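Local coordinates for putative periplasmic protein (Bacteroides eggerthii, PDB 4HBR) that is of unknown function but, as a putative periplasmic protein of the PF11396 family, probably acts in the periplasm, at residues A29-D34 with F46-E51; M54-W59 with N85-Q90. One frame throughout, in Å; residues are numbered along the deposited sequence.

Contact 1: A29-D34 with F46-E51; sequences AYYVAD and FTPDAE
Y31 and F46 both carry CG anti to the carbonyl carbon (chi1 -68° and -70°), swinging both rings to the backbone N side. The two residues are an antiparallel hydrogen-bonded pair, so their side chains leave on the same face of the sheet, CB to CB 4.5 Å apart. Y31 N donates to F46 O at 2.9 Å, and F46 N donates to Y31 O at 2.8 Å. The Y30 ring turns an edge to 46-51; Y30 CB lies 3.5 Å from F46 O and Y30 CE1 4.0 Å from T47 CG2. The Y31 ring also uses its edge, CE2 lying 3.9 Å from P48 CA, while P48 CD reaches A29 O. T47 OG1 is fixed within its own segment: it donates to E51 OE1 at 2.8 Å, from above the carboxylate plane, and accepts a longer bond from E51 N. Helix 6-15 covers F46 through V8, L12 and M15. The turn from T47 to A50, with left-handed backbone angles at A50 ahead of the T47 N to E51 O bond, is the type I turn with G1 bulge of a beta hairpin, here joining strands 40-46 and 52-58 beside strand 30-37.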
ATOM      1  N   ALA A  29     -16.083   2.427  -4.517  1.00 54.47           N
ATOM      2  CA  ALA A  29     -17.184   1.991  -3.631  1.00 56.35           C
ATOM      3  C   ALA A  29     -16.662   1.495  -2.256  1.00 57.43           C
ATOM      4  O   ALA A  29     -17.410   0.899  -1.476  1.00 57.76           O
ATOM      5  CB  ALA A  29     -18.013   0.912  -4.299  1.00 58.06           C
ATOM      6  N   TYR A  30     -15.399   1.784  -1.943  1.00 50.85           N
ATOM      7  CA  TYR A  30     -14.831   1.358  -0.664  1.00 49.82           C
ATOM      8  C   TYR A  30     -14.678   2.482   0.347  1.00 53.08           C
ATOM      9  O   TYR A  30     -14.440   3.624  -0.033  1.00 52.76           O
ATOM     10  CB  TYR A  30     -13.455   0.694  -0.881  1.00 47.89           C
ATOM     11  CG  TYR A  30     -13.508  -0.439  -1.884  1.00 47.99           C
ATOM     12  CD1 TYR A  30     -13.987  -1.693  -1.521  1.00 49.68           C
ATOM     13  CD2 TYR A  30     -13.141  -0.240  -3.217  1.00 47.36           C
ATOM     14  CE1 TYR A  30     -14.094  -2.723  -2.454  1.00 49.12           C
ATOM     15  CE2 TYR A  30     -13.223  -1.273  -4.155  1.00 47.40           C
ATOM     16  CZ  TYR A  30     -13.686  -2.517  -3.764  1.00 54.55           C
ATOM     17  OH  TYR A  30     -13.741  -3.555  -4.662  1.00 55.53           O
ATOM     18  N   TYR A  31     -14.779   2.124   1.640  1.00 50.27           N
ATOM     19  CA  TYR A  31     -14.478   2.982   2.798  1.00 50.78           C
ATOM     20  C   TYR A  31     -13.050   2.667   3.205  1.00 50.78           C
ATOM     21  O   TYR A  31     -12.700   1.495   3.275  1.00 49.09           O
ATOM     22  CB  TYR A  31     -15.463   2.771   3.967  1.00 53.01           C
ATOM     23  CG  TYR A  31     -16.865   3.239   3.649  1.00 57.67           C
ATOM     24  CD1 TYR A  31     -17.207   4.587   3.729  1.00 61.72           C
ATOM     25  CD2 TYR A  31     -17.847   2.340   3.248  1.00 59.23           C
ATOM     26  CE1 TYR A  31     -18.495   5.028   3.426  1.00 65.99           C
ATOM     27  CE2 TYR A  31     -19.138   2.768   2.938  1.00 62.91           C
ATOM     28  CZ  TYR A  31     -19.461   4.114   3.035  1.00 73.79           C
ATOM     29  OH  TYR A  31     -20.736   4.542   2.745  1.00 76.85           O
ATOM     30  N   VAL A  32     -12.209   3.694   3.405  1.00 46.09           N
ATOM     31  CA  VAL A  32     -10.802   3.493   3.752  1.00 43.88           C
ATOM     32  C   VAL A  32     -10.481   4.089   5.121  1.00 50.95           C
ATOM     33  O   VAL A  32     -10.697   5.283   5.361  1.00 52.77           O
ATOM     34  CB  VAL A  32      -9.825   4.040   2.684  1.00 46.20           C
ATOM     35  CG1 VAL A  32      -8.395   3.576   2.954  1.00 43.74           C
ATOM     36  CG2 VAL A  32     -10.265   3.660   1.274  1.00 45.25           C
ATOM     37  N   ALA A  33      -9.946   3.236   6.013  1.00 47.21           N
ATOM     38  CA  ALA A  33      -9.488   3.627   7.332  1.00 47.72           C
ATOM     39  C   ALA A  33      -8.007   3.899   7.244  1.00 51.64           C
ATOM     40  O   ALA A  33      -7.270   3.072   6.729  1.00 50.14           O
ATOM     41  CB  ALA A  33      -9.775   2.537   8.342  1.00 48.43           C
ATOM     42  N   ASP A  34      -7.577   5.064   7.711  1.00 51.57           N
ATOM     43  CA  ASP A  34      -6.186   5.515   7.712  1.00 52.25           C
ATOM     44  C   ASP A  34      -5.771   5.803   9.166  1.00 54.39           C
ATOM     45  O   ASP A  34      -6.429   6.594   9.841  1.00 54.55           O
ATOM     46  CB  ASP A  34      -6.067   6.759   6.804  1.00 57.28           C
ATOM     47  CG  ASP A  34      -4.683   7.363   6.723  1.00 86.89           C
ATOM     48  OD1 ASP A  34      -4.350   8.212   7.589  1.00 92.97           O
ATOM     49  OD2 ASP A  34      -3.959   7.048   5.760  1.00 97.62           O
ATOM     50  N   PHE A  46     -12.705  -1.312   2.977  1.00 43.14           N
ATOM     51  CA  PHE A  46     -13.918  -2.044   3.333  1.00 44.24           C
ATOM     52  C   PHE A  46     -15.013  -1.858   2.312  1.00 50.74           C
ATOM     53  O   PHE A  46     -15.192  -0.748   1.803  1.00 52.14           O
ATOM     54  CB  PHE A  46     -14.459  -1.549   4.700  1.00 47.13           C
ATOM     55  CG  PHE A  46     -13.629  -1.911   5.903  1.00 47.78           C
ATOM     56  CD1 PHE A  46     -13.851  -3.099   6.587  1.00 50.39           C
ATOM     57  CD2 PHE A  46     -12.638  -1.047   6.374  1.00 48.96           C
ATOM     58  CE1 PHE A  46     -13.071  -3.439   7.698  1.00 50.43           C
ATOM     59  CE2 PHE A  46     -11.870  -1.379   7.501  1.00 50.58           C
ATOM     60  CZ  PHE A  46     -12.076  -2.583   8.139  1.00 48.43           C
ATOM     61  N   THR A  47     -15.808  -2.911   2.074  1.00 48.33           N
ATOM     62  CA  THR A  47     -17.031  -2.806   1.272  1.00 49.27           C
ATOM     63  C   THR A  47     -18.087  -2.147   2.181  1.00 56.75           C
ATOM     64  O   THR A  47     -17.937  -2.227   3.412  1.00 54.81           O
ATOM     65  CB  THR A  47     -17.515  -4.174   0.759  1.00 56.21           C
ATOM     66  OG1 THR A  47     -17.905  -4.994   1.857  1.00 58.08           O
ATOM     67  CG2 THR A  47     -16.509  -4.877  -0.132  1.00 54.84           C
ATOM     68  N   PRO A  48     -19.195  -1.569   1.650  1.00 57.73           N
ATOM     69  CA  PRO A  48     -20.219  -1.000   2.548  1.00 60.33           C
ATOM     70  C   PRO A  48     -20.844  -2.044   3.502  1.00 68.25           C
ATOM     71  O   PRO A  48     -21.411  -1.657   4.534  1.00 70.39           O
ATOM     72  CB  PRO A  48     -21.255  -0.432   1.573  1.00 63.26           C
ATOM     73  CG  PRO A  48     -20.477  -0.162   0.322  1.00 65.07           C
ATOM     74  CD  PRO A  48     -19.551  -1.333   0.234  1.00 58.68           C
ATOM     75  N   ASP A  49     -20.679  -3.362   3.196  1.00 64.26           N
ATOM     76  CA  ASP A  49     -21.175  -4.481   4.008  1.00 65.28           C
ATOM     77  C   ASP A  49     -20.161  -4.910   5.092  1.00 67.45           C
ATOM     78  O   ASP A  49     -20.307  -5.994   5.670  1.00 68.78           O
ATOM     79  CB  ASP A  49     -21.548  -5.676   3.112  1.00 68.02           C
ATOM     80  CG  ASP A  49     -22.763  -5.416   2.228  1.00 93.16           C
ATOM     81  OD1 ASP A  49     -23.859  -5.133   2.780  1.00 97.65           O
ATOM     82  OD2 ASP A  49     -22.627  -5.506   0.991  1.00103.57           O
ATOM     83  N   ALA A  50     -19.163  -4.039   5.387  1.00 60.75           N
ATOM     84  CA  ALA A  50     -18.115  -4.189   6.410  1.00 59.40           C
ATOM     85  C   ALA A  50     -17.161  -5.388   6.172  1.00 62.37           C
ATOM     86  O   ALA A  50     -16.617  -5.945   7.130  1.00 62.36           O
ATOM     87  CB  ALA A  50     -18.726  -4.271   7.812  1.00 61.67           C
ATOM     88  N   GLU A  51     -16.911  -5.737   4.909  1.00 56.99           N
ATOM     89  CA  GLU A  51     -15.965  -6.797   4.558  1.00 54.44           C
ATOM     90  C   GLU A  51     -14.641  -6.136   4.176  1.00 53.85           C
ATOM     91  O   GLU A  51     -14.634  -5.288   3.280  1.00 54.68           O
ATOM     92  CB  GLU A  51     -16.493  -7.676   3.396  1.00 56.07           C
ATOM     93  CG  GLU A  51     -17.879  -8.273   3.593  1.00 75.03           C
ATOM     94  CD  GLU A  51     -18.771  -8.393   2.361  1.00110.82           C
ATOM     95  OE1 GLU A  51     -18.572  -7.646   1.373  1.00 99.45           O
ATOM     96  OE2 GLU A  51     -19.714  -9.217   2.412  1.00115.18           O
TER

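Contact 2: M54-W59 with N85-Q90; sequences MKQTDW and NVTWVQ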
HETATM    1  N   MSE A  54      -8.676  -5.107   1.436  1.00 33.91           N
HETATM    2  CA  MSE A  54      -7.274  -4.775   1.263  1.00 32.18           C
HETATM    3  C   MSE A  54      -6.718  -4.069   2.490  1.00 38.28           C
HETATM    4  O   MSE A  54      -7.407  -3.276   3.129  1.00 39.15           O
HETATM    5  CB  MSE A  54      -7.059  -3.904   0.003  1.00 33.11           C
HETATM    6  CG  MSE A  54      -5.585  -3.525  -0.241  1.00 36.34           C
HETATM    7 SE   MSE A  54      -5.212  -2.818  -1.994  0.75 41.25          SE
HETATM    8  CE  MSE A  54      -6.244  -1.236  -2.034  1.00 37.92           C
ATOM      9  N   LYS A  55      -5.450  -4.350   2.785  1.00 34.96           N
ATOM     10  CA  LYS A  55      -4.652  -3.721   3.835  1.00 35.34           C
ATOM     11  C   LYS A  55      -3.375  -3.208   3.198  1.00 40.53           C
ATOM     12  O   LYS A  55      -2.821  -3.887   2.324  1.00 36.78           O
ATOM     13  CB  LYS A  55      -4.276  -4.726   4.935  1.00 35.87           C
ATOM     14  CG  LYS A  55      -5.344  -5.157   5.884  1.00 51.52           C
ATOM     15  CD  LYS A  55      -4.774  -6.255   6.781  1.00 49.70           C
ATOM     16  CE  LYS A  55      -5.828  -6.891   7.664  1.00 59.88           C
ATOM     17  NZ  LYS A  55      -5.286  -8.057   8.429  1.00 67.34           N
ATOM     18  N   GLN A  56      -2.877  -2.050   3.657  1.00 39.11           N
ATOM     19  CA  GLN A  56      -1.598  -1.501   3.212  1.00 38.17           C
ATOM     20  C   GLN A  56      -0.816  -1.006   4.410  1.00 42.83           C
ATOM     21  O   GLN A  56      -1.383  -0.338   5.282  1.00 43.76           O
ATOM     22  CB  GLN A  56      -1.777  -0.390   2.172  1.00 39.37           C
ATOM     23  CG  GLN A  56      -2.201  -0.919   0.807  1.00 42.62           C
ATOM     24  CD  GLN A  56      -2.296   0.139  -0.243  1.00 44.41           C
ATOM     25  OE1 GLN A  56      -1.923   1.304  -0.047  1.00 41.38           O
ATOM     26  NE2 GLN A  56      -2.848  -0.245  -1.374  1.00 35.28           N
ATOM     27  N   THR A  57       0.479  -1.387   4.483  1.00 38.46           N
ATOM     28  CA  THR A  57       1.430  -1.006   5.543  1.00 38.03           C
ATOM     29  C   THR A  57       2.585  -0.277   4.872  1.00 42.46           C
ATOM     30  O   THR A  57       3.288  -0.890   4.060  1.00 41.10           O
ATOM     31  CB  THR A  57       1.891  -2.260   6.328  1.00 41.77           C
ATOM     32  OG1 THR A  57       0.758  -2.863   6.939  1.00 45.00           O
ATOM     33  CG2 THR A  57       2.937  -1.968   7.389  1.00 38.16           C
ATOM     34  N   ASP A  58       2.774   1.029   5.181  1.00 40.52           N
ATOM     35  CA  ASP A  58       3.880   1.779   4.601  1.00 40.70           C
ATOM     36  C   ASP A  58       5.125   1.520   5.404  1.00 45.66           C
ATOM     37  O   ASP A  58       5.360   2.152   6.423  1.00 47.30           O
ATOM     38  CB  ASP A  58       3.596   3.286   4.486  1.00 43.47           C
ATOM     39  CG  ASP A  58       2.585   3.670   3.426  1.00 55.07           C
ATOM     40  OD1 ASP A  58       2.290   2.824   2.545  1.00 55.84           O
ATOM     41  OD2 ASP A  58       2.109   4.823   3.458  1.00 61.66           O
ATOM     42  N   TRP A  59       5.901   0.551   4.951  1.00 41.88           N
ATOM     43  CA  TRP A  59       7.184   0.152   5.513  1.00 41.49           C
ATOM     44  C   TRP A  59       8.205   1.265   5.288  1.00 47.37           C
ATOM     45  O   TRP A  59       9.117   1.414   6.092  1.00 49.28           O
ATOM     46  CB  TRP A  59       7.642  -1.132   4.808  1.00 38.91           C
ATOM     47  CG  TRP A  59       7.054  -2.412   5.323  1.00 38.39           C
ATOM     48  CD1 TRP A  59       6.586  -2.653   6.586  1.00 41.25           C
ATOM     49  CD2 TRP A  59       7.104  -3.694   4.661  1.00 37.03           C
ATOM     50  NE1 TRP A  59       6.274  -3.991   6.728  1.00 39.48           N
ATOM     51  CE2 TRP A  59       6.588  -4.654   5.567  1.00 39.55           C
ATOM     52  CE3 TRP A  59       7.492  -4.112   3.368  1.00 37.33           C
ATOM     53  CZ2 TRP A  59       6.467  -6.004   5.237  1.00 37.93           C
ATOM     54  CZ3 TRP A  59       7.362  -5.452   3.033  1.00 38.40           C
ATOM     55  CH2 TRP A  59       6.883  -6.389   3.968  1.00 39.05           C
ATOM     56  N   ASN A  85       8.775   5.381  -1.198  1.00 45.59           N
ATOM     57  CA  ASN A  85       7.844   4.615  -0.378  1.00 43.53           C
ATOM     58  C   ASN A  85       7.966   3.124  -0.666  1.00 43.66           C
ATOM     59  O   ASN A  85       8.381   2.721  -1.750  1.00 43.07           O
ATOM     60  CB  ASN A  85       6.387   5.068  -0.625  1.00 46.26           C
ATOM     61  CG  ASN A  85       5.444   4.804   0.538  1.00 62.97           C
ATOM     62  OD1 ASN A  85       5.847   4.365   1.626  1.00 49.33           O
ATOM     63  ND2 ASN A  85       4.159   5.064   0.327  1.00 55.27           N
ATOM     64  N   VAL A  86       7.620   2.315   0.334  1.00 38.44           N
ATOM     65  CA  VAL A  86       7.611   0.856   0.294  1.00 36.06           C
ATOM     66  C   VAL A  86       6.353   0.434   1.021  1.00 40.27           C
ATOM     67  O   VAL A  86       6.188   0.757   2.197  1.00 43.21           O
ATOM     68  CB  VAL A  86       8.889   0.191   0.878  1.00 39.01           C
ATOM     69  CG1 VAL A  86       8.748  -1.330   0.851  1.00 38.36           C
ATOM     70  CG2 VAL A  86      10.147   0.622   0.142  1.00 38.69           C
ATOM     71  N   THR A  87       5.464  -0.264   0.332  1.00 34.48           N
ATOM     72  CA  THR A  87       4.178  -0.677   0.887  1.00 33.66           C
ATOM     73  C   THR A  87       3.987  -2.194   0.820  1.00 37.97           C
ATOM     74  O   THR A  87       4.218  -2.803  -0.224  1.00 37.85           O
ATOM     75  CB  THR A  87       3.038   0.049   0.141  1.00 37.47           C
ATOM     76  OG1 THR A  87       3.294   1.457   0.135  1.00 43.35           O
ATOM     77  CG2 THR A  87       1.663  -0.218   0.745  1.00 32.03           C
ATOM     78  N   TRP A  88       3.526  -2.789   1.924  1.00 35.24           N
ATOM     79  CA  TRP A  88       3.167  -4.208   1.974  1.00 33.53           C
ATOM     80  C   TRP A  88       1.665  -4.240   1.819  1.00 37.45           C
ATOM     81  O   TRP A  88       0.942  -3.639   2.618  1.00 37.53           O
ATOM     82  CB  TRP A  88       3.655  -4.818   3.265  1.00 31.30           C
ATOM     83  CG  TRP A  88       3.327  -6.257   3.526  1.00 31.65           C
ATOM     84  CD1 TRP A  88       2.682  -6.731   4.625  1.00 34.96           C
ATOM     85  CD2 TRP A  88       3.885  -7.414   2.859  1.00 30.99           C
ATOM     86  NE1 TRP A  88       2.750  -8.107   4.662  1.00 34.72           N
ATOM     87  CE2 TRP A  88       3.500  -8.552   3.606  1.00 34.16           C
ATOM     88  CE3 TRP A  88       4.637  -7.604   1.674  1.00 31.69           C
ATOM     89  CZ2 TRP A  88       3.923  -9.848   3.278  1.00 32.25           C
ATOM     90  CZ3 TRP A  88       5.024  -8.897   1.328  1.00 32.33           C
ATOM     91  CH2 TRP A  88       4.692  -9.994   2.138  1.00 33.05           C
ATOM     92  N   VAL A  89       1.215  -4.825   0.712  1.00 33.82           N
ATOM     93  CA  VAL A  89      -0.190  -4.854   0.320  1.00 33.86           C
ATOM     94  C   VAL A  89      -0.721  -6.231   0.574  1.00 39.78           C
ATOM     95  O   VAL A  89      -0.160  -7.208   0.068  1.00 41.10           O
ATOM     96  CB  VAL A  89      -0.413  -4.406  -1.156  1.00 36.00           C
ATOM     97  CG1 VAL A  89      -1.905  -4.293  -1.471  1.00 36.26           C
ATOM     98  CG2 VAL A  89       0.300  -3.086  -1.461  1.00 34.90           C
ATOM     99  N   GLN A  90      -1.809  -6.314   1.350  1.00 35.77           N
ATOM    100  CA  GLN A  90      -2.398  -7.611   1.700  1.00 34.99           C
ATOM    101  C   GLN A  90      -3.858  -7.682   1.362  1.00 38.37           C
ATOM    102  O   GLN A  90      -4.541  -6.663   1.267  1.00 35.75           O
ATOM    103  CB  GLN A  90      -2.214  -7.938   3.177  1.00 34.84           C
ATOM    104  CG  GLN A  90      -0.761  -8.123   3.574  1.00 33.38           C
ATOM    105  CD  GLN A  90      -0.715  -8.425   5.038  1.00 47.08           C
ATOM    106  OE1 GLN A  90      -0.850  -9.576   5.465  1.00 44.80           O
ATOM    107  NE2 GLN A  90      -0.680  -7.378   5.842  1.00 29.24           N
TER
HETATM  108  O   HOH W   1      -0.420  -4.725   4.937  1.00 35.28           O
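W59 and W88 form an offset stack, planes 19° apart, the six-membered ring of W59 lying over the five-membered ring of W88, shifted toward its rim. W59 CH2 comes within 3.4 Å of W88 CD2, and W88 CB makes a CH-pi contact over the W59 face, 3.5 Å from the centroid of the six-membered ring. W88 CG stands anti to its backbone N (chi1 177°), which carries the indole on from CB across the W59 face; V86 CG1 meets the same W59 ring at its edge. On the opposite face of the sheet T87 OG1 donates to D58 OD1 at 2.9 Å, on the anti side and out of the carboxylate plane, and SE of selenomethionine M54 meets V89 CG1 at 3.7 Å. Apart from W59, which follows the strand end, the residues lie on two neighbouring strands of a continuous antiparallel sheet, 52-58 and 82-90, with K55-Q90 and T57-W88 as hydrogen-bonded pairs. A water joins T57 OG1, W88 O and Q90 NE2, accepting from the amide at 2.8 Å. Further out, R43 forms a salt bridge with D58 OD1 and a hydrogen bond with Q56 OE1, while Q56 NE2 donates to L134 O. F40 sets its ring edge-to-face with W59, and F139 packs on M54, Q56 and V89.

In the fold
Both contacts belong to one antiparallel sheet whose eight strands follow each other in sequence order, and their centres lie about 17 Å apart. Contact 1 comes first along the chain and closes before contact 2 opens. It joins the start of strand 30-37 to the end of strand 40-46 and the turn beyond, near the surface. Contact 2 pairs strands 52-58 and 82-90 close to the centre of the chain, with helix 67-75 in the connection between them. Strand 52-58, which the turn of contact 1 leads into, carries the first half of contact 2. R43 and W45 of strand 40-46 touch residues of both, so the two stretches of sheet are joined through that strand.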